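Local coordinates for protein RTX toxin RtxA (Vibrio vulnificus MO6-24/O, PDB 6IMP) that is an effector domain of a MARTX toxin with an alpha/beta-hydrolase fold, probably a serine-type hydrolase whose substrate is not established, at residues V102-G107 with I173-S178. Sequence-based numbering, arbitrary orientation.
Sequences VLFLHG and IIHGYS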
loop_
_atom_site.group_PDB
_atom_site.type_symbol
_atom_site.label_atom_id
_atom_site.label_comp_id
_atom_site.label_asym_id
_atom_site.label_seq_id
_atom_site.Cartn_x
_atom_site.Cartn_y
_atom_site.Cartn_z
ATOM N N VAL A 102 -6.122 10.678 1.783
ATOM C CA VAL A 102 -5.734 9.284 1.575
ATOM C C VAL A 102 -4.254 9.031 1.875
ATOM O O VAL A 102 -3.356 9.678 1.312
ATOM C CB VAL A 102 -6.012 8.835 0.134
ATOM C CG1 VAL A 102 -5.554 7.392 -0.083
ATOM C CG2 VAL A 102 -7.490 8.972 -0.175
ATOM N N LEU A 103 -4.016 8.050 2.735
ATOM C CA LEU A 103 -2.713 7.425 2.830
ATOM C C LEU A 103 -2.640 6.239 1.862
ATOM O O LEU A 103 -3.123 5.140 2.157
ATOM C CB LEU A 103 -2.460 6.987 4.266
ATOM C CG LEU A 103 -0.998 6.864 4.671
ATOM C CD1 LEU A 103 -0.938 6.775 6.188
ATOM C CD2 LEU A 103 -0.322 5.653 4.026
ATOM N N PHE A 104 -2.052 6.480 0.697
ATOM C CA PHE A 104 -1.881 5.424 -0.299
ATOM C C PHE A 104 -0.695 4.533 0.035
ATOM O O PHE A 104 0.453 5.010 0.123
ATOM C CB PHE A 104 -1.679 6.004 -1.711
ATOM C CG PHE A 104 -1.612 4.946 -2.790
ATOM C CD1 PHE A 104 -2.666 4.056 -2.971
ATOM C CD2 PHE A 104 -0.482 4.799 -3.574
ATOM C CE1 PHE A 104 -2.600 3.059 -3.924
ATOM C CE2 PHE A 104 -0.413 3.804 -4.540
ATOM C CZ PHE A 104 -1.472 2.933 -4.714
ATOM N N LEU A 105 -0.945 3.238 0.159
ATOM C CA LEU A 105 0.168 2.288 0.267
ATOM C C LEU A 105 0.296 1.479 -1.000
ATOM O O LEU A 105 -0.511 0.602 -1.257
ATOM C CB LEU A 105 0.011 1.367 1.477
ATOM C CG LEU A 105 0.251 2.050 2.838
ATOM C CD1 LEU A 105 -0.365 1.217 3.955
ATOM C CD2 LEU A 105 1.726 2.296 3.119
ATOM N N HIS A 106 1.320 1.776 -1.792
ATOM C CA HIS A 106 1.581 0.994 -2.991
ATOM C C HIS A 106 1.866 -0.454 -2.649
ATOM O O HIS A 106 2.064 -0.800 -1.495
ATOM C CB HIS A 106 2.752 1.565 -3.762
ATOM C CG HIS A 106 4.085 1.220 -3.186
ATOM N ND1 HIS A 106 4.737 0.046 -3.487
ATOM C CD2 HIS A 106 4.928 1.929 -2.399
ATOM C CE1 HIS A 106 5.918 0.037 -2.893
ATOM N NE2 HIS A 106 6.059 1.170 -2.228
ATOM N N GLY A 107 1.865 -1.293 -3.672
ATOM C CA GLY A 107 2.184 -2.705 -3.525
ATOM C C GLY A 107 3.437 -3.066 -4.300
ATOM O O GLY A 107 4.339 -2.242 -4.465
ATOM N N ILE A 173 -8.054 8.111 5.301
ATOM C CA ILE A 173 -8.256 6.693 4.981
ATOM C C ILE A 173 -6.987 6.046 4.436
ATOM O O ILE A 173 -6.057 6.724 3.953
ATOM C CB ILE A 173 -9.418 6.458 3.988
ATOM C CG1 ILE A 173 -9.271 7.366 2.757
ATOM C CG2 ILE A 173 -10.745 6.674 4.694
ATOM C CD1 ILE A 173 -10.153 6.982 1.590
ATOM N N ILE A 174 -6.961 4.725 4.529
ATOM C CA ILE A 174 -5.802 3.962 4.121
ATOM C C ILE A 174 -6.199 3.185 2.891
ATOM O O ILE A 174 -7.040 2.293 2.947
ATOM C CB ILE A 174 -5.269 3.046 5.250
ATOM C CG1 ILE A 174 -5.002 3.883 6.513
ATOM C CG2 ILE A 174 -3.967 2.387 4.824
ATOM C CD1 ILE A 174 -4.741 3.081 7.773
ATOM N N HIS A 175 -5.664 3.619 1.762
ATOM C CA HIS A 175 -5.845 2.935 0.497
ATOM C C HIS A 175 -4.695 1.966 0.360
ATOM O O HIS A 175 -3.572 2.357 0.042
ATOM C CB HIS A 175 -5.840 3.939 -0.663
ATOM C CG HIS A 175 -6.209 3.341 -1.989
ATOM N ND1 HIS A 175 -6.729 4.092 -3.020
ATOM C CD2 HIS A 175 -6.143 2.070 -2.448
ATOM C CE1 HIS A 175 -6.965 3.312 -4.056
ATOM N NE2 HIS A 175 -6.616 2.080 -3.737
ATOM N N GLY A 176 -4.970 0.705 0.646
ATOM C CA GLY A 176 -3.964 -0.352 0.530
ATOM C C GLY A 176 -4.180 -1.173 -0.722
ATOM O O GLY A 176 -5.071 -2.028 -0.761
ATOM N N TYR A 177 -3.396 -0.888 -1.756
ATOM C CA TYR A 177 -3.475 -1.638 -3.011
ATOM C C TYR A 177 -2.628 -2.877 -2.750
ATOM O O TYR A 177 -1.595 -2.797 -2.089
ATOM C CB TYR A 177 -3.114 -0.727 -4.201
ATOM C CG TYR A 177 -2.873 -1.432 -5.539
ATOM C CD1 TYR A 177 -3.886 -2.158 -6.173
ATOM C CD2 TYR A 177 -1.675 -1.280 -6.209
ATOM C CE1 TYR A 177 -3.661 -2.795 -7.379
ATOM C CE2 TYR A 177 -1.453 -1.900 -7.423
ATOM C CZ TYR A 177 -2.449 -2.657 -7.998
ATOM O OH TYR A 177 -2.225 -3.258 -9.209
ATOM N N SER A 178 -3.096 -4.029 -3.234
ATOM C CA SER A 178 -2.285 -5.216 -3.538
ATOM C C SER A 178 -1.493 -5.625 -2.278
ATOM O O SER A 178 -2.104 -5.760 -1.218
ATOM C CB SER A 178 -1.390 -4.936 -4.749
ATOM O OG SER A 178 -0.947 -6.142 -5.331
#
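The backbones of L103 and L105 hydrogen-bond to those of I173, H175 and Y177 in a parallel beta ladder between two neighbouring central strands of the alpha/beta-hydrolase sheet, buried near the centre of the chain. The nearly parallel axes of the two short segments approach to 4.6 Å. Four backbone hydrogen bonds alternate between the strands, among them L103 N to I173 O and H175 N to L103 O. The straightest runs from L105 N to H175 O, 2.8 Å long with an N-H...O angle of 174°. The longest, Y177 N to L105 O, measures 3.3 Å.

V102, F104, I173 and H175 share one face of the sheet. There, the CD1 edge of the F104 ring meets a face of the H175 imidazole in a T-shaped pair, with planes at 88° and centroids 5.1 Å apart. Both side chains hold CG anti to the backbone N, which sets them side by side. V102 CG1 packs 3.5 Å from H175 CB, and F104 CE1 reaches Y177 CB at 3.8 Å. On the other face, L105 CD1 meets I174 CG2 at 3.9 Å; this face packs against helices 180-192 and 147-164.

Beyond the ladder, S178 sits in a GxSxG sequence with positive phi (55°), consistent with a nucleophile elbow, and its OG hydrogen-bonds H288 NE2. H175 NE2 bonds D204 OD2, so the buried imidazole combines an apolar ring contact with a carboxylate partner that would probably favour a proton on NE2.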